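Local coordinates for protein glycosyl hydrolase, family 38 (PDB 5KBP) that probably hydrolyses alpha-mannosidic linkages in carbohydrates and probably binds metal ions, at residues K7-V12 with Y256-S261; E48-H53 with H260-D265; A206-W211 with N250-E255; A222-L227 with K268-E273. All coordinates share one frame; numbering follows the deposited sequence.

Interaction 1: K7-V12 with Y256-S261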
loop_
_atom_site.group_PDB
_atom_site.type_symbol
_atom_site.label_atom_id
_atom_site.label_comp_id
_atom_site.label_asym_id
_atom_site.label_seq_id
_atom_site.Cartn_x
_atom_site.Cartn_y
_atom_site.Cartn_z
ATOM N N LYS A 7 -12.255 23.091 -45.514
ATOM C CA LYS A 7 -12.221 21.962 -44.600
ATOM C C LYS A 7 -12.365 22.432 -43.155
ATOM O O LYS A 7 -12.068 23.579 -42.811
ATOM C CB LYS A 7 -10.923 21.170 -44.773
ATOM C CG LYS A 7 -10.720 20.623 -46.177
ATOM C CD LYS A 7 -9.451 19.790 -46.272
ATOM C CE LYS A 7 -9.261 19.238 -47.677
ATOM N NZ LYS A 7 -8.029 18.410 -47.796
ATOM N N LYS A 8 -12.829 21.521 -42.305
ATOM C CA LYS A 8 -13.063 21.800 -40.895
ATOM C C LYS A 8 -12.000 21.117 -40.050
ATOM O O LYS A 8 -11.685 19.941 -40.268
ATOM C CB LYS A 8 -14.457 21.341 -40.468
ATOM C CG LYS A 8 -15.584 22.130 -41.117
ATOM C CD LYS A 8 -16.878 21.991 -40.337
ATOM C CE LYS A 8 -17.958 22.900 -40.899
ATOM N NZ LYS A 8 -19.171 22.917 -40.037
ATOM N N VAL A 9 -11.457 21.852 -39.084
ATOM C CA VAL A 9 -10.382 21.377 -38.224
ATOM C C VAL A 9 -10.927 21.309 -36.805
ATOM O O VAL A 9 -11.177 22.347 -36.177
ATOM C CB VAL A 9 -9.147 22.282 -38.305
ATOM C CG1 VAL A 9 -8.018 21.707 -37.483
ATOM C CG2 VAL A 9 -8.717 22.467 -39.754
ATOM N N TYR A 10 -11.117 20.093 -36.296
ATOM C CA TYR A 10 -11.691 19.868 -34.973
ATOM C C TYR A 10 -10.558 19.699 -33.968
ATOM O O TYR A 10 -9.812 18.714 -34.018
ATOM C CB TYR A 10 -12.608 18.647 -34.982
ATOM C CG TYR A 10 -13.801 18.787 -35.901
ATOM C CD1 TYR A 10 -13.687 18.534 -37.262
ATOM C CD2 TYR A 10 -15.042 19.175 -35.410
ATOM C CE1 TYR A 10 -14.770 18.662 -38.106
ATOM C CE2 TYR A 10 -16.132 19.305 -36.249
ATOM C CZ TYR A 10 -15.990 19.046 -37.596
ATOM O OH TYR A 10 -17.071 19.173 -38.438
ATOM N N ILE A 11 -10.435 20.653 -33.052
ATOM C CA ILE A 11 -9.374 20.666 -32.053
ATOM C C ILE A 11 -9.970 20.196 -30.731
ATOM O O ILE A 11 -10.803 20.884 -30.132
ATOM C CB ILE A 11 -8.745 22.058 -31.928
ATOM C CG1 ILE A 11 -8.174 22.490 -33.280
ATOM C CG2 ILE A 11 -7.667 22.061 -30.856
ATOM C CD1 ILE A 11 -7.945 23.973 -33.406
ATOM N N VAL A 12 -9.542 19.024 -30.273
ATOM C CA VAL A 12 -10.042 18.416 -29.045
ATOM C C VAL A 12 -8.942 18.506 -27.998
ATOM O O VAL A 12 -7.920 17.814 -28.095
ATOM C CB VAL A 12 -10.482 16.963 -29.267
ATOM C CG1 VAL A 12 -10.879 16.317 -27.944
ATOM C CG2 VAL A 12 -11.633 16.902 -30.262
ATOM N N TYR A 256 -9.542 26.983 -44.195
ATOM C CA TYR A 256 -9.859 26.058 -43.119
ATOM C C TYR A 256 -10.702 26.761 -42.066
ATOM O O TYR A 256 -10.594 27.974 -41.867
ATOM C CB TYR A 256 -8.586 25.492 -42.474
ATOM C CG TYR A 256 -7.720 24.691 -43.422
ATOM C CD1 TYR A 256 -6.788 25.318 -44.241
ATOM C CD2 TYR A 256 -7.833 23.310 -43.497
ATOM C CE1 TYR A 256 -5.996 24.589 -45.108
ATOM C CE2 TYR A 256 -7.045 22.574 -44.359
ATOM C CZ TYR A 256 -6.128 23.217 -45.162
ATOM O OH TYR A 256 -5.341 22.487 -46.023
ATOM N N GLU A 257 -11.547 25.982 -41.394
ATOM C CA GLU A 257 -12.367 26.465 -40.287
ATOM C C GLU A 257 -11.958 25.706 -39.033
ATOM O O GLU A 257 -12.220 24.504 -38.915
ATOM C CB GLU A 257 -13.857 26.285 -40.578
ATOM C CG GLU A 257 -14.758 26.718 -39.434
ATOM C CD GLU A 257 -16.229 26.521 -39.741
ATOM O OE1 GLU A 257 -16.591 26.498 -40.935
ATOM O OE2 GLU A 257 -17.024 26.386 -38.785
ATOM N N PHE A 258 -11.317 26.405 -38.100
ATOM C CA PHE A 258 -10.824 25.796 -36.874
ATOM C C PHE A 258 -11.873 25.921 -35.778
ATOM O O PHE A 258 -12.332 27.027 -35.471
ATOM C CB PHE A 258 -9.512 26.449 -36.439
ATOM C CG PHE A 258 -8.393 26.260 -37.421
ATOM C CD1 PHE A 258 -8.265 27.098 -38.518
ATOM C CD2 PHE A 258 -7.471 25.240 -37.251
ATOM C CE1 PHE A 258 -7.238 26.921 -39.426
ATOM C CE2 PHE A 258 -6.442 25.058 -38.156
ATOM C CZ PHE A 258 -6.326 25.900 -39.244
ATOM N N ILE A 259 -12.246 24.786 -35.190
ATOM C CA ILE A 259 -13.318 24.717 -34.205
ATOM C C ILE A 259 -12.795 23.997 -32.972
ATOM O O ILE A 259 -12.331 22.853 -33.069
ATOM C CB ILE A 259 -14.557 23.990 -34.755
ATOM C CG1 ILE A 259 -14.981 24.578 -36.102
ATOM C CG2 ILE A 259 -15.702 24.060 -33.756
ATOM C CD1 ILE A 259 -16.112 23.825 -36.767
ATOM N N HIS A 260 -12.867 24.656 -31.819
ATOM C CA HIS A 260 -12.676 23.954 -30.557
ATOM C C HIS A 260 -13.869 23.033 -30.342
ATOM O O HIS A 260 -15.005 23.501 -30.207
ATOM C CB HIS A 260 -12.533 24.942 -29.402
ATOM C CG HIS A 260 -11.778 24.393 -28.230
ATOM N ND1 HIS A 260 -12.092 24.706 -26.925
ATOM C CD2 HIS A 260 -10.716 23.554 -28.172
ATOM C CE1 HIS A 260 -11.260 24.078 -26.112
ATOM N NE2 HIS A 260 -10.415 23.374 -26.843
ATOM N N SER A 261 -13.624 21.724 -30.342
ATOM C CA SER A 261 -14.728 20.772 -30.375
ATOM C C SER A 261 -14.541 19.631 -29.384
ATOM O O SER A 261 -13.876 19.787 -28.354
ATOM C CB SER A 261 -14.893 20.217 -31.792
ATOM O OG SER A 261 -16.128 19.539 -31.941
#
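Val-9 packs against Phe-258 on the neighbouring parallel strand. The CB of Val-9 lies 3.6 Å from Phe-258 CD2. From there its two methyls part. CG1 is anti to the backbone N (chi1 -176°) and meets Phe-258 CD2 and CE2. CG2 sits over one face of the Phe-258 ring, offset toward the rim, 4.1 Å from the ring centroid in a CH-pi contact. The same methyl also reaches Tyr-256 CD2 at 3.9 Å. Ile-11 CD1 comes to the edge of the Phe-258 ring, near its plane. The side chains on this face continue onto Leu-215 and Trp-211 of helix 204-219 and Ile-246 of helix 242-252. Tyr-256, on this face, has been seen to bind calcium in this protein; none is bound to this chain here.

The other face carries Lys-8, Tyr-10, Glu-257 and Ile-259. Lys-8 and Glu-257 run side by side, but NZ of Lys-8 stays 4.3 Å from OE2 of Glu-257, beyond a salt bridge. Ser-261 OG meets the edge of the Tyr-10 ring at CD2, while Tyr-10 OH bonds to His-226.

Five backbone hydrogen bonds join the strands. The bond from Ile-11 N to Ile-259 O is almost straight, at 178°. Strand 7-13 is central in a three-stranded parallel sheet, with 226-231 on its other side. Such a sheet flanked by helices is typical of the alpha/beta N-terminal domain of family 38 mannosidases.

Interaction 2: E48-H53 with H260-D265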
loop_
_atom_site.group_PDB
_atom_site.type_symbol
_atom_site.label_atom_id
_atom_site.label_comp_id
_atom_site.label_asym_id
_atom_site.label_seq_id
_atom_site.Cartn_x
_atom_site.Cartn_y
_atom_site.Cartn_z
ATOM N N GLU A 48 -15.033 30.876 -24.932
ATOM C CA GLU A 48 -14.765 30.148 -26.162
ATOM C C GLU A 48 -14.213 28.752 -25.917
ATOM O O GLU A 48 -14.064 27.986 -26.874
ATOM C CB GLU A 48 -13.789 30.939 -27.040
ATOM C CG GLU A 48 -14.224 32.370 -27.312
ATOM C CD GLU A 48 -15.492 32.449 -28.139
ATOM O OE1 GLU A 48 -15.774 31.498 -28.898
ATOM O OE2 GLU A 48 -16.210 33.465 -28.027
ATOM N N PHE A 49 -13.909 28.407 -24.669
ATOM C CA PHE A 49 -13.446 27.064 -24.334
ATOM C C PHE A 49 -14.616 26.095 -24.439
ATOM O O PHE A 49 -15.522 26.109 -23.600
ATOM C CB PHE A 49 -12.843 27.050 -22.932
ATOM C CG PHE A 49 -12.096 25.789 -22.606
ATOM C CD1 PHE A 49 -10.754 25.663 -22.927
ATOM C CD2 PHE A 49 -12.733 24.731 -21.977
ATOM C CE1 PHE A 49 -10.061 24.504 -22.630
ATOM C CE2 PHE A 49 -12.044 23.569 -21.678
ATOM C CZ PHE A 49 -10.706 23.456 -22.004
ATOM N N ASN A 50 -14.600 25.253 -25.470
ATOM C CA ASN A 50 -15.702 24.333 -25.727
ATOM C C ASN A 50 -15.785 23.252 -24.657
ATOM O O ASN A 50 -16.760 23.195 -23.900
ATOM C CB ASN A 50 -15.552 23.698 -27.110
ATOM C CG ASN A 50 -16.639 22.688 -27.409
ATOM O OD1 ASN A 50 -16.443 21.483 -27.255
ATOM N ND2 ASN A 50 -17.797 23.174 -27.842
ATOM N N SER A 51 -14.772 22.393 -24.586
ATOM C CA SER A 51 -14.793 21.278 -23.651
ATOM C C SER A 51 -13.376 20.751 -23.472
ATOM O O SER A 51 -12.436 21.189 -24.140
ATOM C CB SER A 51 -15.730 20.165 -24.131
ATOM O OG SER A 51 -15.351 19.705 -25.417
ATOM N N PHE A 52 -13.242 19.797 -22.553
ATOM C CA PHE A 52 -11.979 19.124 -22.281
ATOM C C PHE A 52 -12.259 17.640 -22.107
ATOM O O PHE A 52 -13.082 17.255 -21.272
ATOM C CB PHE A 52 -11.305 19.690 -21.025
ATOM C CG PHE A 52 -9.920 19.156 -20.779
ATOM C CD1 PHE A 52 -8.820 19.740 -21.390
ATOM C CD2 PHE A 52 -9.715 18.082 -19.929
ATOM C CE1 PHE A 52 -7.544 19.254 -21.162
ATOM C CE2 PHE A 52 -8.442 17.592 -19.699
ATOM C CZ PHE A 52 -7.356 18.180 -20.315
ATOM N N HIS A 53 -11.585 16.811 -22.897
ATOM C CA HIS A 53 -11.790 15.369 -22.850
ATOM C C HIS A 53 -10.943 14.779 -21.730
ATOM O O HIS A 53 -9.709 14.853 -21.770
ATOM C CB HIS A 53 -11.437 14.732 -24.191
ATOM C CG HIS A 53 -11.878 13.308 -24.314
ATOM N ND1 HIS A 53 -11.002 12.248 -24.223
ATOM C CD2 HIS A 53 -13.102 12.768 -24.519
ATOM C CE1 HIS A 53 -11.667 11.117 -24.370
ATOM N NE2 HIS A 53 -12.944 11.404 -24.551
ATOM N N HIS A 260 -12.867 24.656 -31.819
ATOM C CA HIS A 260 -12.676 23.954 -30.557
ATOM C C HIS A 260 -13.869 23.033 -30.342
ATOM O O HIS A 260 -15.005 23.501 -30.207
ATOM C CB HIS A 260 -12.533 24.942 -29.402
ATOM C CG HIS A 260 -11.778 24.393 -28.230
ATOM N ND1 HIS A 260 -12.092 24.706 -26.925
ATOM C CD2 HIS A 260 -10.716 23.554 -28.172
ATOM C CE1 HIS A 260 -11.260 24.078 -26.112
ATOM N NE2 HIS A 260 -10.415 23.374 -26.843
ATOM N N SER A 261 -13.624 21.724 -30.342
ATOM C CA SER A 261 -14.728 20.772 -30.375
ATOM C C SER A 261 -14.541 19.631 -29.384
ATOM O O SER A 261 -13.876 19.787 -28.354
ATOM C CB SER A 261 -14.893 20.217 -31.792
ATOM O OG SER A 261 -16.128 19.539 -31.941
ATOM N N ASN A 262 -15.132 18.482 -29.693
ATOM C CA ASN A 262 -15.120 17.328 -28.804
ATOM C C ASN A 262 -15.420 16.087 -29.631
ATOM O O ASN A 262 -15.845 16.175 -30.786
ATOM C CB ASN A 262 -16.129 17.493 -27.663
ATOM C CG ASN A 262 -17.509 17.874 -28.159
ATOM O OD1 ASN A 262 -18.270 17.024 -28.619
ATOM N ND2 ASN A 262 -17.841 19.157 -28.062
ATOM N N PHE A 263 -15.200 14.922 -29.019
ATOM C CA PHE A 263 -15.346 13.668 -29.749
ATOM C C PHE A 263 -16.789 13.403 -30.163
ATOM O O PHE A 263 -17.023 12.793 -31.212
ATOM C CB PHE A 263 -14.812 12.507 -28.914
ATOM C CG PHE A 263 -13.329 12.328 -29.013
ATOM C CD1 PHE A 263 -12.748 11.972 -30.218
ATOM C CD2 PHE A 263 -12.516 12.511 -27.907
ATOM C CE1 PHE A 263 -11.383 11.803 -30.321
ATOM C CE2 PHE A 263 -11.150 12.343 -28.003
ATOM C CZ PHE A 263 -10.583 11.989 -29.212
ATOM N N ASP A 264 -17.763 13.848 -29.367
ATOM C CA ASP A 264 -19.162 13.641 -29.728
ATOM C C ASP A 264 -19.518 14.383 -31.010
ATOM O O ASP A 264 -20.165 13.827 -31.905
ATOM C CB ASP A 264 -20.069 14.084 -28.581
ATOM C CG ASP A 264 -19.943 13.195 -27.365
ATOM O OD1 ASP A 264 -19.876 11.960 -27.539
ATOM O OD2 ASP A 264 -19.904 13.730 -26.237
ATOM N N ASP A 265 -19.102 15.648 -31.117
ATOM C CA ASP A 265 -19.407 16.432 -32.309
ATOM C C ASP A 265 -18.608 15.953 -33.516
ATOM O O ASP A 265 -19.134 15.909 -34.634
ATOM C CB ASP A 265 -19.141 17.914 -32.048
ATOM C CG ASP A 265 -20.153 18.529 -31.103
ATOM O OD1 ASP A 265 -21.234 17.932 -30.921
ATOM O OD2 ASP A 265 -19.870 19.612 -30.548
HETATM O O HOH W 1 -20.277 21.500 -28.558
HETATM O O HOH W 2 -11.889 19.973 -26.531
#
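Asn-50 bonds to His-260 through its backbone and to Asn-262 through its side chain. Its N-H donates to His-260 ND1 at 3.0 Å, tilted 24° from the imidazole plane. Its OD1 accepts from Asn-262 ND2 at 2.8 Å, in the carbonyl plane and on a lone pair. The two amides are nearly coplanar, 14° apart. Ser-51 OG gives OD1 a second hydrogen bond.

Asn-262 is the N-cap of helix 263-270. Its CG lies between the backbone N and the carbonyl carbon (chi1 51°), and OD1 accepts from Asp-265 N. Water 1 links Asn-50 ND2 to Asp-265 OD2, and water 2 joins the carbonyls of Ser-51 and Ser-261.

Two edge-to-face aromatic pairs flank these polar groups. His-260 puts CE1 over the face of Phe-49, 3.6 Å from Phe-49 CD1, while its NE2 bonds to Ser-13. Phe-263 turns its edge to the face of His-53, with Phe-263 CD2 3.4 Å from His-53 CD2.

Interaction 3: A206-W211 with N250-E255; sequences AAIAFW and NELFPE
Ile-208 and Leu-252 mark the closest backbone approach of the two segments, with their CA atoms 7.6 Å apart. Residues 206-211 are helical throughout. In 250-255 the helix lasts through Leu-252, and Phe-253 is the first residue to leave helical backbone angles. No hydrogen bond crosses between the segments, so side-chain packing carries the contact.

Leu-252 and Ile-208 cross at about a right angle. Leu-252 CD1 lies 3.8 Å from Ile-208 CG1. The same methyl meets Ala-207 CB at 4.1 Å.

Phe-253 makes the second part of the contact. Its CG is anti to its own carbonyl carbon (chi1 -65°). The ring meets the helix with CE2 and CZ. CE2 lies 3.5 Å from Trp-211 CB and also nears Trp-211 CD1. CZ is 3.9 Å from Ile-208 CA, which comes to the edge of the phenyl ring near its plane. The phenyl ring and the five-membered ring of Trp-211 are oblique, with planes 71° apart. Phe-253 is a calcium-binding position seen in this protein, though no calcium is bound to this chain here.

The contact joins helix 204-219 to the C-terminal end of helix 242-252. Further along, Trp-211 also packs on Ala-249 of helix 242-252 and meets the ring of Phe-258 on strand 256-260.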
loop_
_atom_site.group_PDB
_atom_site.type_symbol
_atom_site.label_atom_id
_atom_site.label_comp_id
_atom_site.label_asym_id
_atom_site.label_seq_id
_atom_site.Cartn_x
_atom_site.Cartn_y
_atom_site.Cartn_z
ATOM N N ALA A 206 5.027 31.471 -35.738
ATOM C CA ALA A 206 5.066 30.084 -35.285
ATOM C C ALA A 206 3.826 29.315 -35.725
ATOM O O ALA A 206 3.906 28.116 -36.014
ATOM C CB ALA A 206 5.213 30.031 -33.767
ATOM N N ALA A 207 2.674 29.987 -35.789
ATOM C CA ALA A 207 1.439 29.304 -36.168
ATOM C C ALA A 207 1.462 28.879 -37.631
ATOM O O ALA A 207 0.931 27.818 -37.979
ATOM C CB ALA A 207 0.234 30.201 -35.895
ATOM N N ILE A 208 2.073 29.690 -38.499
ATOM C CA ILE A 208 2.098 29.377 -39.927
ATOM C C ILE A 208 2.878 28.093 -40.180
ATOM O O ILE A 208 2.380 27.159 -40.819
ATOM C CB ILE A 208 2.681 30.557 -40.725
ATOM C CG1 ILE A 208 1.777 31.785 -40.597
ATOM C CG2 ILE A 208 2.864 30.173 -42.183
ATOM C CD1 ILE A 208 2.381 33.049 -41.168
ATOM N N ALA A 209 4.117 28.029 -39.683
ATOM C CA ALA A 209 4.918 26.820 -39.851
ATOM C C ALA A 209 4.285 25.627 -39.147
ATOM O O ALA A 209 4.445 24.486 -39.596
ATOM C CB ALA A 209 6.336 27.053 -39.330
ATOM N N PHE A 210 3.568 25.867 -38.049
ATOM C CA PHE A 210 2.903 24.779 -37.340
ATOM C C PHE A 210 1.788 24.180 -38.187
ATOM O O PHE A 210 1.788 22.978 -38.480
ATOM C CB PHE A 210 2.357 25.286 -36.004
ATOM C CG PHE A 210 1.621 24.243 -35.207
ATOM C CD1 PHE A 210 2.303 23.405 -34.339
ATOM C CD2 PHE A 210 0.245 24.116 -35.307
ATOM C CE1 PHE A 210 1.629 22.453 -33.598
ATOM C CE2 PHE A 210 -0.437 23.164 -34.569
ATOM C CZ PHE A 210 0.257 22.332 -33.713
ATOM N N TRP A 211 0.830 25.011 -38.604
ATOM C CA TRP A 211 -0.343 24.494 -39.301
ATOM C C TRP A 211 -0.007 24.003 -40.703
ATOM O O TRP A 211 -0.615 23.037 -41.175
ATOM C CB TRP A 211 -1.437 25.558 -39.353
ATOM C CG TRP A 211 -2.100 25.785 -38.028
ATOM C CD1 TRP A 211 -2.048 26.915 -37.268
ATOM C CD2 TRP A 211 -2.904 24.849 -37.302
ATOM N NE1 TRP A 211 -2.776 26.744 -36.115
ATOM C CE2 TRP A 211 -3.312 25.482 -36.112
ATOM C CE3 TRP A 211 -3.322 23.536 -37.545
ATOM C CZ2 TRP A 211 -4.117 24.849 -35.168
ATOM C CZ3 TRP A 211 -4.121 22.909 -36.605
ATOM C CH2 TRP A 211 -4.509 23.565 -35.432
ATOM N N ASN A 250 -7.912 30.617 -37.474
ATOM C CA ASN A 250 -8.993 31.014 -38.372
ATOM C C ASN A 250 -8.662 32.306 -39.102
ATOM O O ASN A 250 -9.098 32.507 -40.242
ATOM C CB ASN A 250 -10.300 31.168 -37.591
ATOM C CG ASN A 250 -10.898 29.837 -37.183
ATOM O OD1 ASN A 250 -11.019 28.922 -37.997
ATOM N ND2 ASN A 250 -11.276 29.722 -35.916
ATOM N N GLU A 251 -7.891 33.190 -38.466
ATOM C CA GLU A 251 -7.517 34.448 -39.100
ATOM C C GLU A 251 -6.461 34.235 -40.178
ATOM O O GLU A 251 -6.491 34.895 -41.223
ATOM C CB GLU A 251 -7.016 35.426 -38.036
ATOM C CG GLU A 251 -6.290 36.644 -38.575
ATOM C CD GLU A 251 -5.543 37.392 -37.490
ATOM O OE1 GLU A 251 -5.645 36.988 -36.312
ATOM O OE2 GLU A 251 -4.850 38.380 -37.812
ATOM N N LEU A 252 -5.531 33.304 -39.951
ATOM C CA LEU A 252 -4.405 33.141 -40.866
ATOM C C LEU A 252 -4.750 32.256 -42.059
ATOM O O LEU A 252 -4.274 32.505 -43.172
ATOM C CB LEU A 252 -3.199 32.570 -40.120
ATOM C CG LEU A 252 -2.596 33.459 -39.031
ATOM C CD1 LEU A 252 -1.228 32.947 -38.604
ATOM C CD2 LEU A 252 -2.515 34.903 -39.500
ATOM N N PHE A 253 -5.563 31.219 -41.861
ATOM C CA PHE A 253 -5.813 30.246 -42.921
ATOM C C PHE A 253 -7.263 30.303 -43.381
ATOM O O PHE A 253 -8.144 29.708 -42.740
ATOM C CB PHE A 253 -5.447 28.838 -42.447
ATOM C CG PHE A 253 -3.980 28.664 -42.174
ATOM C CD1 PHE A 253 -3.115 28.283 -43.187
ATOM C CD2 PHE A 253 -3.462 28.903 -40.912
ATOM C CE1 PHE A 253 -1.764 28.132 -42.943
ATOM C CE2 PHE A 253 -2.111 28.754 -40.661
ATOM C CZ PHE A 253 -1.262 28.366 -41.679
ATOM N N PRO A 254 -7.561 30.989 -44.487
ATOM C CA PRO A 254 -8.964 31.142 -44.907
ATOM C C PRO A 254 -9.580 29.874 -45.471
ATOM O O PRO A 254 -10.812 29.759 -45.474
ATOM C CB PRO A 254 -8.896 32.244 -45.976
ATOM C CG PRO A 254 -7.533 32.873 -45.819
ATOM C CD PRO A 254 -6.647 31.782 -45.322
ATOM N N GLU A 255 -8.776 28.929 -45.954
ATOM C CA GLU A 255 -9.305 27.698 -46.530
ATOM C C GLU A 255 -9.704 26.672 -45.479
ATOM O O GLU A 255 -10.170 25.586 -45.844
ATOM C CB GLU A 255 -8.280 27.084 -47.487
#

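Interaction 4: A222-L227 with K268-E273; sequences ASTNHL and KAVQEE
His-226 donates from NE2 to OE2 of Glu-273 at 3.2 Å, and the N-H...O angle is 169°. The acceptor lies in the imidazole plane, but the donor meets OE2 from above the carboxylate plane. Ring and carboxylate are turned 52° from each other. This is a His-carboxylate hydrogen bond. At the other ring nitrogen, ND1 bonds to Tyr-10 OH, so both imidazole nitrogens are held. Water 3 donates to Glu-273 OE1 and links weakly to Asn-225 ND2. Thr-224 OG1 accepts from His-226 N at 3.0 Å, forming an ST turn just before the strand.

The remaining contacts are packing. Ala-269 CB lies over one face of the His-226 ring, 4.1 Å from its centroid, in a CH-pi contact. Val-270 CG2 is anti to its backbone N and meets Thr-224 OG1 at 3.5 Å. Thr-224 CG2 touches the carbonyl O of Glu-273.

The contact seats residues 269-273, at the C-terminal side of helix 263-270, against the start of strand 226-231, beside strand 7-13.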
loop_
_atom_site.group_PDB
_atom_site.type_symbol
_atom_site.label_atom_id
_atom_site.label_comp_id
_atom_site.label_asym_id
_atom_site.label_seq_id
_atom_site.Cartn_x
_atom_site.Cartn_y
_atom_site.Cartn_z
ATOM N N ALA A 222 -6.966 11.655 -44.277
ATOM C CA ALA A 222 -8.348 12.059 -44.048
ATOM C C ALA A 222 -9.226 11.573 -45.197
ATOM O O ALA A 222 -8.978 11.909 -46.359
ATOM C CB ALA A 222 -8.442 13.574 -43.900
ATOM N N SER A 223 -10.243 10.775 -44.873
ATOM C CA SER A 223 -11.228 10.340 -45.856
ATOM C C SER A 223 -12.372 11.329 -46.022
ATOM O O SER A 223 -13.142 11.207 -46.980
ATOM C CB SER A 223 -11.794 8.969 -45.472
ATOM O OG SER A 223 -12.321 8.989 -44.158
ATOM N N THR A 224 -12.503 12.293 -45.113
ATOM C CA THR A 224 -13.515 13.336 -45.183
ATOM C C THR A 224 -12.829 14.696 -45.094
ATOM O O THR A 224 -11.610 14.791 -44.926
ATOM C CB THR A 224 -14.554 13.184 -44.063
ATOM O OG1 THR A 224 -13.973 13.586 -42.816
ATOM C CG2 THR A 224 -15.013 11.737 -43.949
ATOM N N ASN A 225 -13.622 15.758 -45.210
ATOM C CA ASN A 225 -13.120 17.111 -45.008
ATOM C C ASN A 225 -13.051 17.496 -43.537
ATOM O O ASN A 225 -12.793 18.664 -43.227
ATOM C CB ASN A 225 -13.990 18.115 -45.767
ATOM C CG ASN A 225 -13.911 17.933 -47.269
ATOM O OD1 ASN A 225 -12.864 17.572 -47.806
ATOM N ND2 ASN A 225 -15.021 18.177 -47.954
ATOM N N HIS A 226 -13.274 16.546 -42.633
ATOM C CA HIS A 226 -13.277 16.800 -41.199
ATOM C C HIS A 226 -11.990 16.247 -40.598
ATOM O O HIS A 226 -11.732 15.040 -40.670
ATOM C CB HIS A 226 -14.506 16.170 -40.545
ATOM C CG HIS A 226 -15.801 16.621 -41.149
ATOM N ND1 HIS A 226 -16.411 17.808 -40.803
ATOM C CD2 HIS A 226 -16.595 16.049 -42.085
ATOM C CE1 HIS A 226 -17.527 17.945 -41.495
ATOM N NE2 HIS A 226 -17.662 16.892 -42.281
ATOM N N LEU A 227 -11.190 17.131 -40.010
ATOM C CA LEU A 227 -9.852 16.807 -39.539
ATOM C C LEU A 227 -9.802 16.876 -38.018
ATOM O O LEU A 227 -10.421 17.753 -37.407
ATOM C CB LEU A 227 -8.829 17.771 -40.145
ATOM C CG LEU A 227 -9.020 18.042 -41.641
ATOM C CD1 LEU A 227 -8.290 19.306 -42.061
ATOM C CD2 LEU A 227 -8.550 16.854 -42.459
ATOM N N LYS A 268 -20.030 12.576 -34.975
ATOM C CA LYS A 268 -21.266 12.781 -35.723
ATOM C C LYS A 268 -20.984 13.360 -37.104
ATOM O O LYS A 268 -21.639 12.993 -38.087
ATOM C CB LYS A 268 -22.205 13.696 -34.938
ATOM C CG LYS A 268 -23.473 14.080 -35.685
ATOM C CD LYS A 268 -24.173 15.249 -35.010
ATOM C CE LYS A 268 -25.286 15.811 -35.879
ATOM N NZ LYS A 268 -25.776 17.120 -35.367
ATOM N N ALA A 269 -19.999 14.256 -37.202
ATOM C CA ALA A 269 -19.731 14.940 -38.463
ATOM C C ALA A 269 -18.950 14.063 -39.436
ATOM O O ALA A 269 -19.244 14.058 -40.637
ATOM C CB ALA A 269 -18.974 16.243 -38.201
ATOM N N VAL A 270 -17.957 13.318 -38.946
ATOM C CA VAL A 270 -17.086 12.573 -39.853
ATOM C C VAL A 270 -17.807 11.351 -40.413
ATOM O O VAL A 270 -17.630 10.995 -41.585
ATOM C CB VAL A 270 -15.769 12.193 -39.146
ATOM C CG1 VAL A 270 -16.024 11.282 -37.953
ATOM C CG2 VAL A 270 -14.810 11.535 -40.125
ATOM N N GLN A 271 -18.641 10.698 -39.601
ATOM C CA GLN A 271 -19.350 9.503 -40.041
ATOM C C GLN A 271 -20.526 9.814 -40.956
ATOM O O GLN A 271 -21.083 8.890 -41.559
ATOM C CB GLN A 271 -19.839 8.707 -38.829
ATOM C CG GLN A 271 -18.722 8.161 -37.955
ATOM C CD GLN A 271 -19.240 7.490 -36.699
ATOM O OE1 GLN A 271 -19.832 6.412 -36.753
ATOM N NE2 GLN A 271 -19.023 8.131 -35.557
ATOM N N GLU A 272 -20.914 11.083 -41.073
ATOM C CA GLU A 272 -22.017 11.452 -41.951
ATOM C C GLU A 272 -21.573 11.555 -43.404
ATOM O O GLU A 272 -22.388 11.367 -44.313
ATOM C CB GLU A 272 -22.628 12.772 -41.477
ATOM C CG GLU A 272 -24.012 13.072 -42.023
ATOM C CD GLU A 272 -24.764 14.067 -41.160
ATOM O OE1 GLU A 272 -25.864 13.728 -40.678
ATOM O OE2 GLU A 272 -24.245 15.184 -40.948
ATOM N N GLU A 273 -20.293 11.836 -43.640
ATOM C CA GLU A 273 -19.729 11.965 -44.978
ATOM C C GLU A 273 -18.670 10.898 -45.223
ATOM O O GLU A 273 -17.609 11.164 -45.792
ATOM C CB GLU A 273 -19.150 13.363 -45.184
ATOM C CG GLU A 273 -20.120 14.486 -44.848
ATOM C CD GLU A 273 -19.444 15.841 -44.771
ATOM O OE1 GLU A 273 -18.255 15.936 -45.138
ATOM O OE2 GLU A 273 -20.100 16.811 -44.337
HETATM O O HOH W 3 -17.985 18.678 -46.175
#

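In the fold
All four contacts lie in the N-terminal family 38 region. Interaction 1 pairs two strands of the parallel sheet, with backbone bonds and an apolar face. Interaction 4 reaches the same sheet through strand 226-231 and touches interaction 1 there. Interaction 2 shares His-260 and Ser-261 with interaction 1, and helix 263-270 with interaction 4. Interactions 2 and 4 are mostly buried and mix polar bonds with ring contacts. Interactions 1 and 3 are partly buried. Interaction 3 is purely apolar and lies farthest from the chain centre. It packs the helices that flank the sheet, and its Asn-250 probably bonds to the backbone of Phe-258 in interaction 1.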